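PDB 5H6B: putative secreted lipase, which probably hydrolyses the ester bonds of triacylglycerols, as a thermostable secreted lipase of the alpha/beta-hydrolase fold. Local coordinates for residues F39-S42 / I43-W46; D185-G189 / V190-V194; D92-L95 / D96-A100; T142-G145 / L146-L149. One frame throughout, in Å; residues are numbered along the deposited sequence.

Contact 1 of 4, residues F39-S42 / I43-W46; sequences FGNS and IDNW. With ZN (zinc ion), chain B.
Asn41 turns its amide onto Ile43 N and Asp44 N in an Asx turn, within the loop that follows strand 32-35 of the alpha/beta-hydrolase fold. Hydrogen bonds dominate. Asn41 OD1 accepts from Ile43 N, which lies in the plane of the Asn41 side-chain carbonyl, at 2.9 Å, the bond that defines the turn. It also accepts from Asp44 N at 2.8 Å, tilted from that plane but almost straight at N-H (175°). The amide can lean forward like this because CG stands between the backbone N and the carbonyl carbon (chi1 61°). At the other end, Asn41 ND2 donates to Asp44 OD2 at 2.9 Å, arriving from above the carboxylate plane, while Phe73 O takes another bond from the same nitrogen. With both ends gripped, the amide has little freedom to flip.

Metal binding uses the other carboxylate oxygen. Asp44 OD1 ligates a zinc ion that also carries two waters and one further ligand, consistent with Asn41 positioning the carboxylate from the second shell.

Backbone and ring contacts complete the loop. Trp46 N donates to Ile43 O at 3.1 Å, and Ser42 N is fastened to Asp64 OD1. The indole comes close to the probable nucleophile elbow but makes no contact with it, and packs on Trp17 of strand 16-17. Ser42 O, which also binds Ser62 OG, approaches the rim of the indole, 3.5 Å from Trp46 CD1.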
ATOM      1  N   PHE A  39      11.618   2.545  -2.641  1.00 32.23           N
ATOM      2  CA  PHE A  39      12.830   2.066  -1.941  1.00 33.13           C
ATOM      3  C   PHE A  39      12.598   0.933  -0.949  1.00 32.91           C
ATOM      4  O   PHE A  39      13.468   0.677  -0.129  1.00 36.48           O
ATOM      5  CB  PHE A  39      13.591   3.179  -1.193  1.00 33.30           C
ATOM      6  CG  PHE A  39      13.792   4.440  -1.979  1.00 35.20           C
ATOM      7  CD1 PHE A  39      14.312   4.405  -3.262  1.00 36.40           C
ATOM      8  CD2 PHE A  39      13.511   5.676  -1.405  1.00 36.89           C
ATOM      9  CE1 PHE A  39      14.533   5.576  -3.970  1.00 37.78           C
ATOM     10  CE2 PHE A  39      13.715   6.853  -2.116  1.00 39.53           C
ATOM     11  CZ  PHE A  39      14.231   6.801  -3.404  1.00 39.35           C
ATOM     12  N   GLY A  40      11.456   0.257  -1.023  1.00 33.30           N
ATOM     13  CA  GLY A  40      11.113  -0.793  -0.083  1.00 31.70           C
ATOM     14  C   GLY A  40      11.177  -2.150  -0.748  1.00 33.17           C
ATOM     15  O   GLY A  40      11.424  -2.259  -1.952  1.00 33.88           O
ATOM     16  N   ASN A  41      10.918  -3.184   0.043  1.00 32.98           N
ATOM     17  CA  ASN A  41      10.814  -4.544  -0.465  1.00 34.67           C
ATOM     18  C   ASN A  41       9.753  -5.333   0.303  1.00 34.58           C
ATOM     19  O   ASN A  41       9.148  -4.832   1.271  1.00 34.46           O
ATOM     20  CB  ASN A  41      12.195  -5.230  -0.392  1.00 34.98           C
ATOM     21  CG  ASN A  41      12.710  -5.327   1.023  1.00 33.79           C
ATOM     22  OD1 ASN A  41      12.100  -5.970   1.861  1.00 35.37           O
ATOM     23  ND2 ASN A  41      13.828  -4.671   1.302  1.00 34.45           N
ATOM     24  N   SER A  42       9.568  -6.578  -0.129  1.00 34.61           N
ATOM     25  CA  SER A  42       8.545  -7.474   0.396  1.00 35.58           C
ATOM     26  C   SER A  42       8.672  -7.850   1.857  1.00 34.85           C
ATOM     27  O   SER A  42       7.678  -8.317   2.438  1.00 32.39           O
ATOM     28  CB  SER A  42       8.533  -8.771  -0.405  1.00 35.46           C
ATOM     29  OG  SER A  42       9.738  -9.457  -0.196  1.00 38.16           O
ATOM     30  N   ILE A  43       9.872  -7.716   2.428  1.00 35.07           N
ATOM     31  CA  ILE A  43      10.112  -8.117   3.829  1.00 37.42           C
ATOM     32  C   ILE A  43      10.170  -6.923   4.780  1.00 37.32           C
ATOM     33  O   ILE A  43       9.440  -6.884   5.762  1.00 34.78           O
ATOM     34  CB  ILE A  43      11.405  -8.957   3.985  1.00 38.37           C
ATOM     35  CG1 ILE A  43      11.367 -10.198   3.087  1.00 42.73           C
ATOM     36  CG2 ILE A  43      11.648  -9.341   5.446  1.00 37.98           C
ATOM     37  CD1 ILE A  43      10.072 -10.978   3.132  1.00 43.89           C
ATOM     38  N   ASP A  44      11.037  -5.967   4.472  1.00 38.50           N
ATOM     39  CA  ASP A  44      11.390  -4.884   5.405  1.00 41.00           C
ATOM     40  C   ASP A  44      10.277  -3.905   5.697  1.00 41.18           C
ATOM     41  O   ASP A  44      10.171  -3.416   6.826  1.00 42.43           O
ATOM     42  CB  ASP A  44      12.613  -4.096   4.902  1.00 41.82           C
ATOM     43  CG  ASP A  44      13.884  -4.916   4.930  1.00 42.38           C
ATOM     44  OD1 ASP A  44      14.012  -5.793   5.799  1.00 44.22           O
ATOM     45  OD2 ASP A  44      14.763  -4.690   4.079  1.00 47.61           O
ATOM     46  N   ASN A  45       9.453  -3.617   4.692  1.00 39.69           N
ATOM     47  CA  ASN A  45       8.314  -2.718   4.891  1.00 39.92           C
ATOM     48  C   ASN A  45       7.326  -3.330   5.899  1.00 39.10           C
ATOM     49  O   ASN A  45       6.636  -2.607   6.595  1.00 36.74           O
ATOM     50  CB  ASN A  45       7.612  -2.429   3.556  1.00 38.53           C
ATOM     51  CG  ASN A  45       6.898  -1.063   3.525  1.00 39.97           C
ATOM     52  OD1 ASN A  45       6.229  -0.639   4.475  1.00 41.98           O
ATOM     53  ND2 ASN A  45       7.018  -0.390   2.416  1.00 36.55           N
ATOM     54  N   TRP A  46       7.299  -4.663   5.987  1.00 38.57           N
ATOM     55  CA  TRP A  46       6.206  -5.377   6.614  1.00 37.89           C
ATOM     56  C   TRP A  46       6.594  -6.194   7.837  1.00 38.67           C
ATOM     57  O   TRP A  46       5.790  -7.009   8.292  1.00 39.30           O
ATOM     58  CB  TRP A  46       5.523  -6.259   5.560  1.00 36.17           C
ATOM     59  CG  TRP A  46       5.121  -5.470   4.360  1.00 35.59           C
ATOM     60  CD1 TRP A  46       5.490  -5.700   3.071  1.00 34.33           C
ATOM     61  CD2 TRP A  46       4.277  -4.302   4.333  1.00 35.81           C
ATOM     62  NE1 TRP A  46       4.933  -4.764   2.249  1.00 34.79           N
ATOM     63  CE2 TRP A  46       4.192  -3.885   2.998  1.00 34.55           C
ATOM     64  CE3 TRP A  46       3.578  -3.581   5.309  1.00 37.51           C
ATOM     65  CZ2 TRP A  46       3.447  -2.781   2.606  1.00 36.66           C
ATOM     66  CZ3 TRP A  46       2.836  -2.458   4.917  1.00 38.09           C
ATOM     67  CH2 TRP A  46       2.774  -2.077   3.578  1.00 36.71           C
TER
HETATM   68 ZN    ZN B 301      15.741  -7.046   5.546  1.00 76.40          ZN
HETATM   69  O   HOH W   1      15.093  -8.172   7.792  1.00 53.44           O
HETATM   70  O   HOH W   2      15.917  -8.130   3.799  1.00 49.71           O

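Contact 2 of 4, residues D185-G189 / V190-V194; sequences DTVPG and VRYTV. With ZN (zinc ion), chain D.
Tyr192 reaches back from the start of its strand to Thr186 and Val187. From CB, a chi1 of -64° sends the ring toward Thr186, whose CG2 covers one ring face, 3.6 Å from the Tyr192 ring centroid, a CH-pi contact; on the opposite face sits Val190 CG1. Tyr192 CD1 and CE1 are the ring atoms nearest Thr186 CG2, and Tyr192 CE1 also meets Thr186 CB at 3.5 Å. Val187 O lies at the ring edge. At the tip, Tyr192 OH accepts from Val187 N at 3.0 Å with a bent N-H angle (138°), and water 3, 2.6 Å from Tyr192 OH, donates to Asp185 O. A phenylalanine here would probably keep the ring packing but leave Val187 N and the water without their hydroxyl partner. Between Val187 and Val190 the chain makes a type II turn, with Gly189 at positive phi. Asp185 OD1 binds zinc together with His139, and Asp185 OD2 is held by Asp212 N. Strand 191-196 runs parallel between strands 128-134 and 216-220; Tyr192 touches Val216 on the latter and Asn116 and Leu119 of helix 115-121.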
ATOM      1  N   ASP A 185     -11.394   8.526  -9.224  1.00 48.69           N
ATOM      2  CA  ASP A 185     -10.425   7.806  -8.403  1.00 42.65           C
ATOM      3  C   ASP A 185     -10.734   6.320  -8.251  1.00 44.18           C
ATOM      4  O   ASP A 185      -9.813   5.501  -8.158  1.00 41.18           O
ATOM      5  CB  ASP A 185     -10.399   8.391  -7.004  1.00 40.55           C
ATOM      6  CG  ASP A 185      -9.869   9.773  -6.958  1.00 37.44           C
ATOM      7  OD1 ASP A 185      -9.436  10.295  -7.993  1.00 32.81           O
ATOM      8  OD2 ASP A 185      -9.883  10.340  -5.855  1.00 40.98           O
ATOM      9  N   THR A 186     -12.021   5.981  -8.195  1.00 44.57           N
ATOM     10  CA  THR A 186     -12.433   4.634  -7.841  1.00 45.40           C
ATOM     11  C   THR A 186     -13.027   3.829  -8.987  1.00 45.63           C
ATOM     12  O   THR A 186     -13.351   4.334 -10.052  1.00 43.05           O
ATOM     13  CB  THR A 186     -13.391   4.628  -6.630  1.00 46.13           C
ATOM     14  OG1 THR A 186     -14.560   5.396  -6.912  1.00 49.59           O
ATOM     15  CG2 THR A 186     -12.701   5.211  -5.428  1.00 47.16           C
ATOM     16  N   VAL A 187     -13.117   2.538  -8.734  1.00 46.82           N
ATOM     17  CA  VAL A 187     -13.650   1.560  -9.646  1.00 48.83           C
ATOM     18  C   VAL A 187     -14.778   0.920  -8.840  1.00 48.83           C
ATOM     19  O   VAL A 187     -14.616   0.696  -7.642  1.00 49.64           O
ATOM     20  CB  VAL A 187     -12.504   0.586 -10.055  1.00 50.83           C
ATOM     21  CG1 VAL A 187     -12.913  -0.885 -10.030  1.00 53.34           C
ATOM     22  CG2 VAL A 187     -11.926   0.993 -11.407  1.00 50.59           C
ATOM     23  N   PRO A 188     -15.939   0.655  -9.475  1.00 54.33           N
ATOM     24  CA  PRO A 188     -17.025   0.007  -8.718  1.00 53.87           C
ATOM     25  C   PRO A 188     -16.665  -1.449  -8.347  1.00 52.14           C
ATOM     26  O   PRO A 188     -15.901  -2.104  -9.073  1.00 51.85           O
ATOM     27  CB  PRO A 188     -18.228   0.082  -9.684  1.00 52.86           C
ATOM     28  CG  PRO A 188     -17.628   0.174 -11.044  1.00 54.06           C
ATOM     29  CD  PRO A 188     -16.254   0.774 -10.916  1.00 53.34           C
ATOM     30  N   GLY A 189     -17.194  -1.917  -7.217  1.00 51.37           N
ATOM     31  CA  GLY A 189     -16.893  -3.247  -6.670  1.00 52.71           C
ATOM     32  C   GLY A 189     -15.857  -3.270  -5.545  1.00 55.18           C
ATOM     33  O   GLY A 189     -15.710  -4.298  -4.883  1.00 58.89           O
ATOM     34  N   VAL A 190     -15.149  -2.157  -5.314  1.00 50.73           N
ATOM     35  CA  VAL A 190     -13.999  -2.135  -4.392  1.00 48.36           C
ATOM     36  C   VAL A 190     -14.217  -1.171  -3.225  1.00 46.80           C
ATOM     37  O   VAL A 190     -14.692  -0.044  -3.413  1.00 47.52           O
ATOM     38  CB  VAL A 190     -12.687  -1.772  -5.141  1.00 47.86           C
ATOM     39  CG1 VAL A 190     -11.477  -1.820  -4.202  1.00 48.19           C
ATOM     40  CG2 VAL A 190     -12.488  -2.715  -6.321  1.00 48.14           C
ATOM     41  N   ARG A 191     -13.869  -1.621  -2.021  1.00 45.05           N
ATOM     42  CA  ARG A 191     -13.909  -0.771  -0.835  1.00 50.38           C
ATOM     43  C   ARG A 191     -12.520  -0.192  -0.555  1.00 47.54           C
ATOM     44  O   ARG A 191     -11.562  -0.919  -0.310  1.00 47.20           O
ATOM     45  CB  ARG A 191     -14.465  -1.541   0.364  1.00 55.19           C
ATOM     46  CG  ARG A 191     -15.886  -2.057   0.101  1.00 63.97           C
ATOM     47  CD  ARG A 191     -16.867  -1.792   1.240  1.00 72.78           C
ATOM     48  NE  ARG A 191     -16.937  -2.893   2.203  1.00 79.16           N
ATOM     49  CZ  ARG A 191     -17.541  -2.838   3.396  1.00 84.73           C
ATOM     50  NH1 ARG A 191     -18.141  -1.726   3.828  1.00 85.58           N
ATOM     51  NH2 ARG A 191     -17.542  -3.915   4.174  1.00 87.66           N
ATOM     52  N   TYR A 192     -12.437   1.133  -0.608  1.00 44.10           N
ATOM     53  CA  TYR A 192     -11.188   1.866  -0.493  1.00 41.85           C
ATOM     54  C   TYR A 192     -11.090   2.517   0.863  1.00 42.15           C
ATOM     55  O   TYR A 192     -12.043   3.186   1.291  1.00 40.71           O
ATOM     56  CB  TYR A 192     -11.131   2.974  -1.538  1.00 40.50           C
ATOM     57  CG  TYR A 192     -11.109   2.523  -2.980  1.00 39.47           C
ATOM     58  CD1 TYR A 192     -12.283   2.133  -3.640  1.00 38.68           C
ATOM     59  CD2 TYR A 192      -9.924   2.529  -3.701  1.00 39.64           C
ATOM     60  CE1 TYR A 192     -12.262   1.761  -4.975  1.00 38.68           C
ATOM     61  CE2 TYR A 192      -9.899   2.167  -5.032  1.00 39.23           C
ATOM     62  CZ  TYR A 192     -11.056   1.781  -5.667  1.00 39.64           C
ATOM     63  OH  TYR A 192     -10.969   1.403  -6.985  1.00 37.05           O
ATOM     64  N   THR A 193      -9.938   2.349   1.519  1.00 40.95           N
ATOM     65  CA  THR A 193      -9.599   3.094   2.744  1.00 39.71           C
ATOM     66  C   THR A 193      -8.248   3.801   2.522  1.00 39.41           C
ATOM     67  O   THR A 193      -7.364   3.280   1.839  1.00 38.18           O
ATOM     68  CB  THR A 193      -9.529   2.167   3.977  1.00 41.22           C
ATOM     69  OG1 THR A 193     -10.722   1.365   4.054  1.00 41.81           O
ATOM     70  CG2 THR A 193      -9.350   2.957   5.286  1.00 39.66           C
ATOM     71  N   VAL A 194      -8.129   5.015   3.047  1.00 37.26           N
ATOM     72  CA  VAL A 194      -6.886   5.766   3.021  1.00 37.36           C
ATOM     73  C   VAL A 194      -6.622   6.242   4.447  1.00 38.60           C
ATOM     74  O   VAL A 194      -7.504   6.801   5.102  1.00 39.63           O
ATOM     75  CB  VAL A 194      -6.933   6.971   2.071  1.00 35.93           C
ATOM     76  CG1 VAL A 194      -5.636   7.760   2.132  1.00 37.03           C
ATOM     77  CG2 VAL A 194      -7.199   6.530   0.648  1.00 37.26           C
TER
HETATM   78 ZN    ZN D 303      -8.723  12.116  -7.724  1.00 43.02          ZN
HETATM   79  O   HOH W   3      -9.153   2.889  -8.098  1.00 38.49           O

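Contact 3 of 4, residues D92-L95 / D96-A100; sequences DKVL and DATGA
Thr98 turns its hydroxyl back along the helix onto Val94 O, with OG1 set between its backbone N and carbonyl carbon (chi1 53°). Val94 O is gripped twice: Thr98 OG1 donates at 2.7 Å from one face of the carbonyl plane, and Thr98 N donates at 2.9 Å from the other. The same hydroxyl oxygen weakly accepts from Ala100 N, 3.3 Å from Thr98 OG1, so it links the last turn to the chain leaving it. With alanine here, Val94 O would probably keep just the backbone donor of this pair, and Ala100 N would lose its weak tether.

Leu95 points away from the following residues at its root, yet Leu95 CD2 lies 3.5 Å from Ala100 O and also touches Ala100 CB. Asp92 and Asp96, one turn apart on the same side of the helix, hold their carboxylates with Asp92 OD1 5.9 Å from Asp96 OD1; these like charges do not touch, and Asp92 shares a zinc ion with Asp88. Their backbones are joined by Asp96 N to Asp92 O, 2.7 Å and nearly straight. Gly99 ends the helix with positive phi, while its N still bonds to Leu95 O at 2.9 Å.

This is the C-terminal end of helix 80-98, lying over the parallel sheet: Val94 and Thr98 rest on Phe61 of strand 59-63, Val94 and Ala100 on Pro31, and Leu95 on Lys127.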
ATOM      1  N   ASP A  92      -2.891 -13.056  -9.126  1.00 53.47           N
ATOM      2  CA  ASP A  92      -3.349 -14.294  -9.789  1.00 56.52           C
ATOM      3  C   ASP A  92      -2.718 -15.523  -9.130  1.00 55.57           C
ATOM      4  O   ASP A  92      -3.414 -16.477  -8.798  1.00 52.85           O
ATOM      5  CB  ASP A  92      -3.046 -14.271 -11.301  1.00 57.25           C
ATOM      6  CG  ASP A  92      -3.909 -13.254 -12.076  1.00 60.65           C
ATOM      7  OD1 ASP A  92      -5.036 -12.940 -11.641  1.00 64.71           O
ATOM      8  OD2 ASP A  92      -3.465 -12.766 -13.141  1.00 68.13           O
ATOM      9  N   LYS A  93      -1.413 -15.457  -8.896  1.00 56.28           N
ATOM     10  CA  LYS A  93      -0.652 -16.533  -8.237  1.00 58.61           C
ATOM     11  C   LYS A  93      -1.102 -16.825  -6.802  1.00 58.01           C
ATOM     12  O   LYS A  93      -1.129 -17.988  -6.371  1.00 59.70           O
ATOM     13  CB  LYS A  93       0.833 -16.161  -8.271  1.00 67.00           C
ATOM     14  CG  LYS A  93       1.818 -17.145  -7.655  1.00 71.18           C
ATOM     15  CD  LYS A  93       3.248 -16.617  -7.746  1.00 75.84           C
ATOM     16  CE  LYS A  93       3.625 -16.242  -9.179  1.00 78.84           C
ATOM     17  NZ  LYS A  93       5.091 -16.251  -9.416  1.00 82.43           N
ATOM     18  N   VAL A  94      -1.454 -15.777  -6.062  1.00 57.22           N
ATOM     19  CA  VAL A  94      -1.975 -15.932  -4.691  1.00 56.02           C
ATOM     20  C   VAL A  94      -3.403 -16.531  -4.705  1.00 54.77           C
ATOM     21  O   VAL A  94      -3.750 -17.368  -3.853  1.00 52.97           O
ATOM     22  CB  VAL A  94      -1.933 -14.579  -3.910  1.00 53.56           C
ATOM     23  CG1 VAL A  94      -2.633 -14.676  -2.564  1.00 52.78           C
ATOM     24  CG2 VAL A  94      -0.497 -14.114  -3.696  1.00 53.85           C
ATOM     25  N   LEU A  95      -4.223 -16.088  -5.654  1.00 53.37           N
ATOM     26  CA  LEU A  95      -5.583 -16.629  -5.805  1.00 57.40           C
ATOM     27  C   LEU A  95      -5.575 -18.077  -6.329  1.00 57.68           C
ATOM     28  O   LEU A  95      -6.254 -18.933  -5.755  1.00 59.35           O
ATOM     29  CB  LEU A  95      -6.446 -15.707  -6.679  1.00 54.85           C
ATOM     30  CG  LEU A  95      -6.687 -14.307  -6.084  1.00 53.79           C
ATOM     31  CD1 LEU A  95      -7.591 -13.466  -6.982  1.00 52.55           C
ATOM     32  CD2 LEU A  95      -7.261 -14.383  -4.677  1.00 52.61           C
ATOM     33  N   ASP A  96      -4.775 -18.351  -7.368  1.00 60.44           N
ATOM     34  CA  ASP A  96      -4.564 -19.728  -7.881  1.00 60.83           C
ATOM     35  C   ASP A  96      -4.175 -20.708  -6.771  1.00 57.62           C
ATOM     36  O   ASP A  96      -4.621 -21.837  -6.790  1.00 65.68           O
ATOM     37  CB  ASP A  96      -3.505 -19.781  -9.007  1.00 59.78           C
ATOM     38  CG  ASP A  96      -3.979 -19.133 -10.322  1.00 67.42           C
ATOM     39  OD1 ASP A  96      -5.164 -18.744 -10.440  1.00 69.71           O
ATOM     40  OD2 ASP A  96      -3.152 -19.000 -11.255  1.00 72.18           O
ATOM     41  N   ALA A  97      -3.376 -20.265  -5.800  1.00 55.18           N
ATOM     42  CA  ALA A  97      -2.890 -21.121  -4.710  1.00 54.31           C
ATOM     43  C   ALA A  97      -3.855 -21.253  -3.526  1.00 54.00           C
ATOM     44  O   ALA A  97      -4.062 -22.352  -2.999  1.00 54.89           O
ATOM     45  CB  ALA A  97      -1.541 -20.612  -4.222  1.00 55.33           C
ATOM     46  N   THR A  98      -4.422 -20.134  -3.087  1.00 54.74           N
ATOM     47  CA  THR A  98      -5.329 -20.134  -1.930  1.00 55.60           C
ATOM     48  C   THR A  98      -6.682 -20.723  -2.277  1.00 56.29           C
ATOM     49  O   THR A  98      -7.338 -21.305  -1.416  1.00 58.72           O
ATOM     50  CB  THR A  98      -5.562 -18.710  -1.352  1.00 55.69           C
ATOM     51  OG1 THR A  98      -5.997 -17.804  -2.391  1.00 50.18           O
ATOM     52  CG2 THR A  98      -4.288 -18.196  -0.692  1.00 54.87           C
ATOM     53  N   GLY A  99      -7.102 -20.531  -3.528  1.00 57.33           N
ATOM     54  CA  GLY A  99      -8.454 -20.850  -3.959  1.00 58.35           C
ATOM     55  C   GLY A  99      -9.442 -19.693  -3.875  1.00 60.27           C
ATOM     56  O   GLY A  99     -10.491 -19.749  -4.510  1.00 61.92           O
ATOM     57  N   ALA A 100      -9.125 -18.637  -3.121  1.00 59.13           N
ATOM     58  CA  ALA A 100     -10.092 -17.568  -2.862  1.00 55.04           C
ATOM     59  C   ALA A 100     -10.488 -16.821  -4.139  1.00 53.18           C
ATOM     60  O   ALA A 100      -9.717 -16.776  -5.098  1.00 55.65           O
ATOM     61  CB  ALA A 100      -9.550 -16.595  -1.828  1.00 54.52           C
TER

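Contact 4 of 4, residues T142-G145 / L146-L149; sequences TLLG and LTKL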
ATOM      1  N   THR A 142       6.078  15.355  -5.530  1.00 47.76           N
ATOM      2  CA  THR A 142       7.205  16.009  -6.219  1.00 49.60           C
ATOM      3  C   THR A 142       8.506  15.227  -6.024  1.00 51.62           C
ATOM      4  O   THR A 142       8.654  14.435  -5.066  1.00 45.55           O
ATOM      5  CB  THR A 142       7.413  17.459  -5.724  1.00 48.84           C
ATOM      6  OG1 THR A 142       7.834  17.449  -4.357  1.00 49.03           O
ATOM      7  CG2 THR A 142       6.113  18.272  -5.839  1.00 48.23           C
ATOM      8  N   LEU A 143       9.453  15.459  -6.937  1.00 49.83           N
ATOM      9  CA  LEU A 143      10.789  14.883  -6.805  1.00 49.52           C
ATOM     10  C   LEU A 143      11.437  15.326  -5.491  1.00 46.47           C
ATOM     11  O   LEU A 143      12.124  14.529  -4.851  1.00 44.08           O
ATOM     12  CB  LEU A 143      11.680  15.225  -8.003  1.00 51.73           C
ATOM     13  CG  LEU A 143      11.338  14.517  -9.317  1.00 52.81           C
ATOM     14  CD1 LEU A 143      12.154  15.116 -10.451  1.00 53.76           C
ATOM     15  CD2 LEU A 143      11.570  13.013  -9.228  1.00 53.38           C
ATOM     16  N   LEU A 144      11.170  16.570  -5.090  1.00 45.25           N
ATOM     17  CA  LEU A 144      11.644  17.141  -3.814  1.00 46.90           C
ATOM     18  C   LEU A 144      11.100  16.372  -2.608  1.00 43.31           C
ATOM     19  O   LEU A 144      11.852  16.015  -1.694  1.00 40.82           O
ATOM     20  CB  LEU A 144      11.232  18.624  -3.713  1.00 48.60           C
ATOM     21  CG  LEU A 144      11.644  19.426  -2.467  1.00 54.20           C
ATOM     22  CD1 LEU A 144      13.171  19.513  -2.362  1.00 55.92           C
ATOM     23  CD2 LEU A 144      11.008  20.814  -2.497  1.00 52.03           C
ATOM     24  N   GLY A 145       9.787  16.141  -2.618  1.00 40.83           N
ATOM     25  CA  GLY A 145       9.132  15.273  -1.645  1.00 41.27           C
ATOM     26  C   GLY A 145       9.748  13.875  -1.579  1.00 37.15           C
ATOM     27  O   GLY A 145      10.034  13.370  -0.494  1.00 32.20           O
ATOM     28  N   LEU A 146       9.992  13.273  -2.736  1.00 36.06           N
ATOM     29  CA  LEU A 146      10.618  11.944  -2.776  1.00 39.37           C
ATOM     30  C   LEU A 146      12.040  11.936  -2.231  1.00 38.77           C
ATOM     31  O   LEU A 146      12.453  10.944  -1.615  1.00 37.05           O
ATOM     32  CB  LEU A 146      10.576  11.355  -4.183  1.00 41.52           C
ATOM     33  CG  LEU A 146       9.155  11.050  -4.693  1.00 43.09           C
ATOM     34  CD1 LEU A 146       9.176  10.832  -6.203  1.00 43.61           C
ATOM     35  CD2 LEU A 146       8.544   9.844  -3.982  1.00 42.01           C
ATOM     36  N   THR A 147      12.774  13.039  -2.407  1.00 38.70           N
ATOM     37  CA  THR A 147      14.105  13.166  -1.802  1.00 40.71           C
ATOM     38  C   THR A 147      14.055  13.125  -0.268  1.00 39.76           C
ATOM     39  O   THR A 147      15.041  12.786   0.367  1.00 43.55           O
ATOM     40  CB  THR A 147      14.860  14.449  -2.247  1.00 42.14           C
ATOM     41  OG1 THR A 147      14.192  15.614  -1.747  1.00 44.65           O
ATOM     42  CG2 THR A 147      14.989  14.533  -3.777  1.00 41.35           C
ATOM     43  N   LYS A 148      12.914  13.447   0.329  1.00 40.22           N
ATOM     44  CA  LYS A 148      12.760  13.328   1.778  1.00 41.60           C
ATOM     45  C   LYS A 148      12.704  11.885   2.303  1.00 37.99           C
ATOM     46  O   LYS A 148      12.816  11.673   3.515  1.00 35.66           O
ATOM     47  CB  LYS A 148      11.573  14.164   2.266  1.00 44.82           C
ATOM     48  CG  LYS A 148      11.721  15.632   1.884  1.00 50.15           C
ATOM     49  CD  LYS A 148      11.050  16.567   2.877  1.00 57.84           C
ATOM     50  CE  LYS A 148      10.917  17.977   2.309  1.00 59.17           C
ATOM     51  NZ  LYS A 148      12.246  18.502   1.889  1.00 60.95           N
ATOM     52  N   LEU A 149      12.534  10.910   1.407  1.00 37.32           N
ATOM     53  CA  LEU A 149      12.761   9.492   1.749  1.00 38.84           C
ATOM     54  C   LEU A 149      14.235   9.104   1.946  1.00 38.27           C
ATOM     55  O   LEU A 149      14.529   8.174   2.693  1.00 38.24           O
ATOM     56  CB  LEU A 149      12.185   8.571   0.683  1.00 38.55           C
ATOM     57  CG  LEU A 149      10.682   8.548   0.465  1.00 39.81           C
ATOM     58  CD1 LEU A 149      10.353   7.878  -0.868  1.00 38.78           C
ATOM     59  CD2 LEU A 149       9.967   7.870   1.640  1.00 39.63           C
TER
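Leu146 sits one turn after Thr142, and its backbone N donates to Thr142 O at 2.9 Å with an N-H angle of 160°. Its side chain swings back over the same carbonyl: with CG anti to the carbonyl carbon, beside the backbone N (chi1 -66°), Leu146 CG comes within 3.4 Å of Thr142 O. At the branch end, Leu146 CD1 faces Leu143 CD2 at 4.4 Å, a light apolar touch between neighbouring turns, and the side chain also packs on Thr141.

Gly145 takes part through its backbone at both ends. Gly145 N donates to Thr142 OG1 at 2.9 Å in a nearly linear bond (167°), the capping bond of Thr142, the N-cap residue of the short helix 143-147. This helix comes after strand 128-134 of the alpha/beta-hydrolase fold. A little farther along the chain, Leu149 packs against His232, a residue of the probable catalytic triad, and against Val233 of helix 232-237. At the other end of the glycine, Gly145 O accepts from Lys148 N at 3.0 Å, a bond of 3-10 type between residues three apart, the donor standing well above the carbonyl plane.

Leu144 O has two less certain donors. Lys148 N reaches it weakly, and Thr147 OG1 is modelled so close to it that the length of that bond is doubtful. The Leu144 branch extends outward beside these polar groups, Leu144 CD1 lying 4.1 Å from Thr147 OG1 and 4.5 Å from Lys148 NZ.

Along the chain the order is contact 1, contact 3, contact 4, contact 2, all within one alpha/beta-hydrolase chain of the class 2 lipase family. Contacts 1 and 4 meet directly: Phe39 CE2 packs on Leu149 CB at 3.6 Å, although their centres lie 19 Å apart. That joins the loop after strand 32-35 to the residues just after helix 143-147, beside the probable catalytic residues. Contact 3, at the end of helix 80-98, and contact 2, entering strand 191-196, have centres 21 Å apart. Contacts 3 and 4, centres 36 Å apart, lie on opposite sides of the chain's centre; so do contacts 1 and 2, centres 24 Å apart. Contacts 1, 2 and 3 each hold a zinc-binding aspartate, spreading metal sites widely over the fold.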